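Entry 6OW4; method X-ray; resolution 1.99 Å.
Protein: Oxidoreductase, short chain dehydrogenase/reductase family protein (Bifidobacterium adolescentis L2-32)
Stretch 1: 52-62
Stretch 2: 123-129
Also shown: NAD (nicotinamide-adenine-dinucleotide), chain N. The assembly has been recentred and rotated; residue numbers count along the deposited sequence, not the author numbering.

Stretch 1 52-62: GLGRNAAAALA
Stretch 2, residues 123-129: DFAFLNA

No direct hydrogen bond joins the two stretches; a water that touches both stretches and the NAD gives one polar link, and the NAD gives another. This water accepts from Asn-128 ND2 at 2.8 Å and, weakly, from Gly-54 N at 3.4 Å. The water oxygen lies 2.7 Å from NAD O2N, in hydrogen-bonding reach. Gly-54 N and Asn-128 ND2 lie 3.6 Å apart. Both are donors, so the water serves them as a common acceptor.

Residues 52-62 are helical throughout, with phi near -60 to -70° for most residues and psi between -36 and -56°. Backbone bonds run from i+4 N to i O, from Asn-56 N to Gly-52 O at 3.2 Å through Ala-62 N to Ala-58 O at 2.9 Å. The helix continues later in the chain. Residues 124-127 form a strand. Their phi/psi values are -140/157, -144/123, -102/97 and -90/78°. Asn-128 then leaves the strand at -100/-27°.

The helix and strand run nearly antiparallel, at 162° between their N-to-C directions. Their axes approach to 10.2 Å. The register sets Gly-54 CA 6.4 Å from Asn-128 CA, and Leu-61 CA 9.8 Å from Phe-124 CA. The backbones are therefore closer at the start of the helix, where Gly-54 has no side chain. An ideal CB on Gly-54 would lie only 3.4 Å from Asn-128 ND2.

Leu-53, Ala-57 and Leu-61 point toward the strand. They recur every four residues, about one helical turn. Phe-124, Phe-126 and Asn-128 point toward the helix, while Ala-125, between the two Phe residues in sequence, points away, as strand alternation requires.

Phe-126 fills the middle of the contact. Its chi1 is t (-176°) and its chi2 is 36°. Ala-57 CB meets Phe-126 CE2 at 3.4 Å, a tight apolar contact made obliquely to the ring. Leu-53 O lies at the ring edge, near its plane, with Phe-126 CE2 4.0 Å away. Leu-53 O accepts the helical bond from Ala-57 N at 3.0 Å.

At the other end, Phe-124 has chi1 p (65°) and chi2 89°. Leu-61 is m,t (-68°, 158°). Leu-61 CD1 lies 3.8 Å from Phe-124 CE1, and Leu-61 CD2 sits over one face of the ring. This pairing is purely apolar. The two stretches together bury 269 Å² against each other.

Asn-128 has chi1 t (171°) and chi2 70°. Asn-128 OD1 comes within 3.9 Å of Leu-53 CB and is hydrogen-bonded elsewhere in the structure. Asn-128 O accepts from NAD O3D at 2.7 Å. Leu-53 is m,t (-64°, -174°), and Leu-53 CD1 packs 3.4 Å from NAD O4D. Leu-53 N makes a weak bond to NAD O2N at 3.4 Å. The cofactor thus bonds to both stretches, as suits a dehydrogenase/reductase.

Behind the interface, Asn-56 is m (-77°), with chi2 -114°. Asn-56 ND2 returns to Gly-52 O at 2.7 Å in a weak bond.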

# COMPACT_ATOMS: atom_id res chain seq x y z
N GLY F 52 9.30 27.54 -2.70
CA GLY F 52 10.39 27.09 -1.81
C GLY F 52 11.01 25.77 -2.25
O GLY F 52 12.24 25.71 -2.39
N LEU F 53 10.18 24.74 -2.46
CA LEU F 53 10.62 23.37 -2.85
C LEU F 53 11.29 23.43 -4.23
O LEU F 53 12.33 22.77 -4.39
CB LEU F 53 9.42 22.42 -2.88
CG LEU F 53 8.73 22.18 -1.54
CD1 LEU F 53 7.66 21.11 -1.67
CD2 LEU F 53 9.73 21.78 -0.47
N GLY F 54 10.71 24.17 -5.16
CA GLY F 54 11.18 24.29 -6.55
C GLY F 54 12.57 24.90 -6.63
O GLY F 54 13.47 24.25 -7.21
N ARG F 55 12.76 26.10 -6.07
CA ARG F 55 14.02 26.88 -6.18
C ARG F 55 15.14 26.17 -5.39
O ARG F 55 16.28 26.15 -5.90
CB ARG F 55 13.81 28.33 -5.73
CG ARG F 55 13.59 28.54 -4.24
CD ARG F 55 13.12 29.96 -3.97
NE ARG F 55 12.96 30.25 -2.55
CZ ARG F 55 11.80 30.47 -1.92
NH1 ARG F 55 10.65 30.44 -2.57
NH2 ARG F 55 11.80 30.72 -0.62
N ASN F 56 14.83 25.61 -4.22
CA ASN F 56 15.81 24.90 -3.36
C ASN F 56 16.25 23.59 -4.03
O ASN F 56 17.45 23.27 -3.95
CB ASN F 56 15.28 24.66 -1.94
CG ASN F 56 15.30 25.90 -1.08
OD1 ASN F 56 16.03 25.96 -0.10
ND2 ASN F 56 14.49 26.89 -1.42
N ALA F 57 15.31 22.87 -4.65
CA ALA F 57 15.58 21.64 -5.44
C ALA F 57 16.52 21.99 -6.60
O ALA F 57 17.57 21.35 -6.72
CB ALA F 57 14.29 21.04 -5.94
N ALA F 58 16.14 22.99 -7.40
CA ALA F 58 16.91 23.51 -8.55
C ALA F 58 18.32 23.91 -8.09
O ALA F 58 19.29 23.56 -8.79
CB ALA F 58 16.19 24.68 -9.17
N ALA F 59 18.42 24.62 -6.95
CA ALA F 59 19.68 25.11 -6.35
C ALA F 59 20.59 23.93 -5.99
O ALA F 59 21.81 24.03 -6.24
CB ALA F 59 19.39 25.96 -5.15
N ALA F 60 20.02 22.86 -5.43
CA ALA F 60 20.73 21.62 -5.04
C ALA F 60 21.25 20.90 -6.30
O ALA F 60 22.40 20.41 -6.26
CB ALA F 60 19.82 20.72 -4.24
N LEU F 61 20.44 20.85 -7.36
CA LEU F 61 20.80 20.22 -8.66
C LEU F 61 21.92 21.03 -9.33
O LEU F 61 22.79 20.40 -9.96
CB LEU F 61 19.55 20.14 -9.53
CG LEU F 61 18.47 19.17 -9.04
CD1 LEU F 61 17.11 19.54 -9.61
CD2 LEU F 61 18.84 17.74 -9.39
N ALA F 62 21.90 22.36 -9.19
CA ALA F 62 22.91 23.29 -9.74
C ALA F 62 24.26 23.06 -9.04
O ALA F 62 25.29 23.04 -9.74
CB ALA F 62 22.45 24.72 -9.60
N ASP F 123 17.93 15.73 -19.26
CA ASP F 123 18.36 14.48 -18.58
C ASP F 123 17.43 14.20 -17.39
O ASP F 123 17.23 13.02 -17.07
CB ASP F 123 19.81 14.56 -18.10
CG ASP F 123 20.83 14.72 -19.21
OD1 ASP F 123 21.06 13.74 -19.94
OD2 ASP F 123 21.38 15.83 -19.34
N PHE F 124 16.92 15.25 -16.74
CA PHE F 124 16.01 15.15 -15.58
C PHE F 124 14.91 16.22 -15.68
O PHE F 124 15.12 17.25 -16.35
CB PHE F 124 16.78 15.31 -14.27
CG PHE F 124 17.42 16.66 -14.09
CD1 PHE F 124 16.73 17.69 -13.47
CD2 PHE F 124 18.70 16.91 -14.55
CE1 PHE F 124 17.31 18.94 -13.32
CE2 PHE F 124 19.28 18.16 -14.39
CZ PHE F 124 18.58 19.18 -13.78
N ALA F 125 13.79 15.99 -15.01
CA ALA F 125 12.66 16.93 -14.88
C ALA F 125 12.05 16.79 -13.48
O ALA F 125 11.66 15.66 -13.12
CB ALA F 125 11.64 16.68 -15.96
N PHE F 126 12.00 17.88 -12.72
CA PHE F 126 11.30 17.97 -11.41
C PHE F 126 9.97 18.68 -11.63
O PHE F 126 9.94 19.93 -11.66
CB PHE F 126 12.19 18.64 -10.36
CG PHE F 126 11.60 18.69 -8.98
CD1 PHE F 126 10.82 17.65 -8.49
CD2 PHE F 126 11.83 19.77 -8.15
CE1 PHE F 126 10.28 17.69 -7.22
CE2 PHE F 126 11.29 19.82 -6.87
CZ PHE F 126 10.51 18.78 -6.41
N LEU F 127 8.90 17.90 -11.78
CA LEU F 127 7.54 18.37 -12.15
C LEU F 127 6.78 18.69 -10.85
O LEU F 127 5.94 17.88 -10.42
CB LEU F 127 6.88 17.29 -13.00
CG LEU F 127 7.74 16.77 -14.15
CD1 LEU F 127 7.38 15.35 -14.52
CD2 LEU F 127 7.65 17.69 -15.35
N ASN F 128 7.11 19.85 -10.27
CA ASN F 128 6.78 20.24 -8.88
C ASN F 128 5.56 21.18 -8.86
O ASN F 128 4.86 21.19 -7.83
CB ASN F 128 8.01 20.87 -8.21
CG ASN F 128 7.72 21.50 -6.87
OD1 ASN F 128 7.46 20.80 -5.89
ND2 ASN F 128 7.77 22.83 -6.80
N ALA F 129 5.32 21.93 -9.93
CA ALA F 129 4.18 22.87 -10.06
C ALA F 129 2.90 22.21 -9.54
O ALA F 129 2.57 21.10 -10.01
CB ALA F 129 4.03 23.32 -11.49
PA NAD N . 4.28 27.01 -3.69
O1A NAD N . 2.85 27.41 -3.83
O2A NAD N . 5.16 28.27 -3.58
O5B NAD N . 4.77 26.16 -4.95
C5B NAD N . 3.89 25.90 -6.04
C4B NAD N . 4.50 26.58 -7.31
O4B NAD N . 3.75 25.99 -8.55
C3B NAD N . 4.33 27.84 -7.32
O3B NAD N . 5.58 28.56 -7.56
C2B NAD N . 3.26 28.16 -8.55
O2B NAD N . 3.58 29.45 -9.16
C1B NAD N . 3.40 27.22 -9.39
N9A NAD N . 2.10 27.00 -10.11
C8A NAD N . 0.81 26.76 -9.79
N7A NAD N . 0.10 26.66 -10.94
C5A NAD N . 0.95 26.85 -11.97
C6A NAD N . 0.73 26.85 -13.35
N6A NAD N . -0.39 26.68 -14.21
N1A NAD N . 1.77 27.06 -14.20
C2A NAD N . 3.04 27.27 -13.70
N3A NAD N . 3.25 27.27 -12.33
C4A NAD N . 2.20 27.06 -11.47
O3 NAD N . 4.45 26.09 -2.34
PN NAD N . 5.33 24.74 -2.27
O1N NAD N . 5.33 24.25 -0.86
O2N NAD N . 6.76 25.05 -2.71
O5D NAD N . 4.66 23.64 -3.20
C5D NAD N . 5.38 23.03 -4.26
C4D NAD N . 4.75 21.65 -4.59
O4D NAD N . 4.86 20.86 -3.55
C3D NAD N . 3.27 21.78 -4.88
O3D NAD N . 2.94 21.02 -5.97
C2D NAD N . 2.57 21.24 -3.59
O2D NAD N . 1.23 20.73 -3.98
C1D NAD N . 3.37 20.32 -3.18
N1N NAD N . 3.32 20.06 -1.74
C2N NAD N . 3.78 21.01 -0.83
C3N NAD N . 3.73 20.75 0.55
C7N NAD N . 4.23 21.79 1.58
O7N NAD N . 3.73 21.83 2.69
N7N NAD N . 5.26 22.71 1.25
C4N NAD N . 3.22 19.54 1.01
C5N NAD N . 2.77 18.60 0.10
C6N NAD N . 2.83 18.86 -1.27
O HOH W 1 7.47 25.16 -5.27